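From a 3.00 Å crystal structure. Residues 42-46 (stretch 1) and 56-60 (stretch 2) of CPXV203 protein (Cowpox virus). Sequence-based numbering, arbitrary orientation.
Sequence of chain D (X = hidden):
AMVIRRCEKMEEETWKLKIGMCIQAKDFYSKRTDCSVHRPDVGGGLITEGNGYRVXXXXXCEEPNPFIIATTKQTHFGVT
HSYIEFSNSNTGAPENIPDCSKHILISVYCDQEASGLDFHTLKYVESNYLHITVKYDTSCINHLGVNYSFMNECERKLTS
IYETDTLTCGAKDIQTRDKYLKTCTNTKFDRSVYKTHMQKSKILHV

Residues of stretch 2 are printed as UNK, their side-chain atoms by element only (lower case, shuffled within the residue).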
ATOM      1  N   VAL D  42      14.591  -6.855  32.813  1.00128.41           N
ATOM      2  CA  VAL D  42      15.755  -6.050  32.478  1.00136.28           C
ATOM      3  C   VAL D  42      15.325  -4.637  32.103  1.00135.04           C
ATOM      4  O   VAL D  42      15.871  -3.656  32.605  1.00141.98           O
ATOM      5  CB  VAL D  42      16.530  -6.662  31.301  1.00137.44           C
ATOM      6  CG1 VAL D  42      17.951  -6.139  31.287  1.00142.33           C
ATOM      7  CG2 VAL D  42      16.530  -8.179  31.398  1.00138.01           C
ATOM      8  N   GLY D  43      14.338  -4.545  31.217  1.00124.22           N
ATOM      9  CA  GLY D  43      13.810  -3.264  30.787  1.00122.44           C
ATOM     10  C   GLY D  43      12.322  -3.337  30.501  1.00126.61           C
ATOM     11  O   GLY D  43      11.824  -4.359  30.028  1.00134.54           O
ATOM     12  N   GLY D  44      11.613  -2.250  30.789  1.00121.04           N
ATOM     13  CA  GLY D  44      10.177  -2.195  30.584  1.00118.44           C
ATOM     14  C   GLY D  44       9.767  -2.371  29.135  1.00116.70           C
ATOM     15  O   GLY D  44      10.189  -1.610  28.264  1.00124.47           O
ATOM     16  N   GLY D  45       8.943  -3.381  28.876  1.00105.22           N
ATOM     17  CA  GLY D  45       8.475  -3.658  27.529  1.00 94.29           C
ATOM     18  C   GLY D  45       8.216  -5.132  27.291  1.00 85.01           C
ATOM     19  O   GLY D  45       7.755  -5.843  28.184  1.00 87.90           O
ATOM     20  N   LEU D  46       8.512  -5.593  26.079  1.00 78.62           N
ATOM     21  CA  LEU D  46       8.314  -6.994  25.725  1.00 77.24           C
ATOM     22  C   LEU D  46       9.320  -7.478  24.684  1.00 76.12           C
ATOM     23  O   LEU D  46       9.785  -6.703  23.848  1.00 71.77           O
ATOM     24  CB  LEU D  46       6.876  -7.237  25.245  1.00 68.87           C
ATOM     25  CG  LEU D  46       6.307  -6.403  24.093  1.00 73.40           C
ATOM     26  CD1 LEU D  46       6.684  -6.972  22.727  1.00 66.42           C
ATOM     27  CD2 LEU D  46       4.794  -6.280  24.219  1.00 74.56           C
ATOM     28  N   UNK D  56      12.310  -6.564  20.062  1.00 48.83           N
ATOM     29  CA  UNK D  56      12.203  -5.896  21.352  1.00 59.83           C
ATOM     30  C   UNK D  56      11.412  -4.601  21.211  1.00 69.29           C
ATOM     31  O   UNK D  56      11.690  -3.786  20.331  1.00 81.92           O
ATOM     32  c   UNK D  56      13.597  -5.574  21.927  1.00 56.01           C
ATOM     33  c   UNK D  56      14.431  -6.840  22.046  1.00 66.30           C
ATOM     34  c   UNK D  56      13.467  -4.893  23.277  1.00 57.91           C
ATOM     35  N   UNK D  57      10.421  -4.416  22.078  1.00 65.58           N
ATOM     36  CA  UNK D  57       9.593  -3.214  22.049  1.00 60.81           C
ATOM     37  C   UNK D  57       9.636  -2.478  23.387  1.00 63.49           C
ATOM     38  O   UNK D  57       9.253  -3.026  24.420  1.00 66.07           O
ATOM     39  c   UNK D  57       8.128  -3.545  21.702  1.00 50.09           C
ATOM     40  c   UNK D  57       7.296  -2.276  21.653  1.00 52.96           C
ATOM     41  c   UNK D  57       8.051  -4.287  20.378  1.00 47.54           C
ATOM     42  N   UNK D  58      10.105  -1.234  23.364  1.00 59.32           N
ATOM     43  CA  UNK D  58      10.204  -0.431  24.579  1.00 54.35           C
ATOM     44  C   UNK D  58       9.321   0.809  24.526  1.00 57.19           C
ATOM     45  O   UNK D  58       8.770   1.152  23.481  1.00 58.50           O
ATOM     46  n   UNK D  58      12.393  -1.705  26.526  1.00109.15           N
ATOM     47  c   UNK D  58      13.322  -2.632  26.677  1.00109.07           C
ATOM     48  n   UNK D  58      14.075  -2.645  25.592  1.00104.23           N
ATOM     49  c   UNK D  58      11.651   0.002  24.824  1.00 73.79           C
ATOM     50  c   UNK D  58      12.545  -1.099  25.298  1.00 97.93           C
ATOM     51  c   UNK D  58      13.612  -1.695  24.715  1.00102.17           C
ATOM     52  N   UNK D  59       9.190   1.470  25.671  1.00 52.00           N
ATOM     53  CA  UNK D  59       8.568   2.786  25.739  1.00 52.20           C
ATOM     54  C   UNK D  59       9.516   3.756  26.438  1.00 68.94           C
ATOM     55  O   UNK D  59      10.510   3.337  27.032  1.00 78.75           O
ATOM     56  o   UNK D  59       6.211   1.631  28.308  1.00 99.97           O
ATOM     57  o   UNK D  59       8.361   2.035  28.432  1.00 89.17           O
ATOM     58  c   UNK D  59       7.270   2.084  27.824  1.00 86.72           C
ATOM     59  c   UNK D  59       7.206   2.730  26.443  1.00 65.23           C
ATOM     60  N   UNK D  60       9.213   5.048  26.374  1.00 56.17           N
ATOM     61  CA  UNK D  60      10.080   6.053  26.985  1.00 68.94           C
ATOM     62  C   UNK D  60       9.782   6.265  28.467  1.00 71.80           C
ATOM     63  O   UNK D  60      10.118   7.306  29.035  1.00 75.59           O
ATOM     64  c   UNK D  60      10.659   8.697  24.165  1.00 86.63           C
ATOM     65  o   UNK D  60      10.223   9.697  24.736  1.00 92.99           O
ATOM     66  n   UNK D  60      11.163   8.737  22.937  1.00 86.35           N
ATOM     67  c   UNK D  60       9.996   7.380  26.223  1.00 74.68           C
ATOM     68  c   UNK D  60      10.646   7.342  24.847  1.00 79.77           C
TER

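Position 56 carries three side-chain carbons, one bonded to CA and bearing the other two, so the side chain branches at CB and ends in two methyl groups. Its CA-to-CB bond points away from stretch 1, although one methyl still grazes Leu-46 O; the closest approach is that of the position 56 CA to Leu-46 O, a CA-H...O contact of 3.6 Å. Three carbons branched at CB identify Val-56. Beta branching suits the extended backbone of a strand.

Position 57 repeats the pattern: three carbons, the first carrying two methyls. Here the side chain lies on the same face of the sheet as that of Leu-46, and a methyl packs against the Leu-46 side chain. The residue is Val-57, and Val-57 CG2 lies 3.8 Å from Leu-46 CD1. A compact, apolar, beta-branched side chain fits both the strand and this buried spot beside leucine.

Position 58 has one carbon leading to a five-membered ring of three carbons and two nitrogens. One ring nitrogen points at Gly-44 O, and the ring edge lies near Gly-43. This imidazole identifies His-58. Although its CA-to-CB bond does not aim directly at stretch 1, chi1 near -73° (m) brings the ring closer, so that His-58 ND1 donates a hydrogen bond to Gly-44 O at 2.8 Å, with an angle of 161° at the hydrogen. The carbonyl meets the ring at its edge, near the ring plane, where a ring N-H can point at it. Gly-43 C also lies at the edge, 4.0 Å from His-58 CE1.

Position 59 bears two carbons, the second carrying two oxygens, one of which comes only loosely near Gly-44 O. This short carboxylate is Asp-59, with Asp-59 OD1 4.1 Å from Gly-44 O. A short acidic side chain suits this partly exposed place, where OD1 is hydrogen-bonded elsewhere in the structure.

Position 60 touches nothing on stretch 1. Its terminal amide on a three-carbon chain identifies Gln-60, a polar side chain that tolerates exposure well.

The contact rests on an antiparallel pairing of Leu-46 with Val-57. Leu-46 N donates to Val-57 O at 3.1 Å, and Val-57 N donates to Leu-46 O at 3.0 Å, a reciprocal pair that fixes the register, while the two side chains pack together on one face. Before this pair, stretch 1 is all glycine from Gly-43 to Gly-45. Gly-45 CA lies 3.3 Å from Val-57 O, and a CB there would clash with that oxygen; its backbone angles alone also call for glycine. The imidazole bond to Gly-44 O extends the attachment beyond the paired backbones.

Stretch 2 56-60: VVHDQ
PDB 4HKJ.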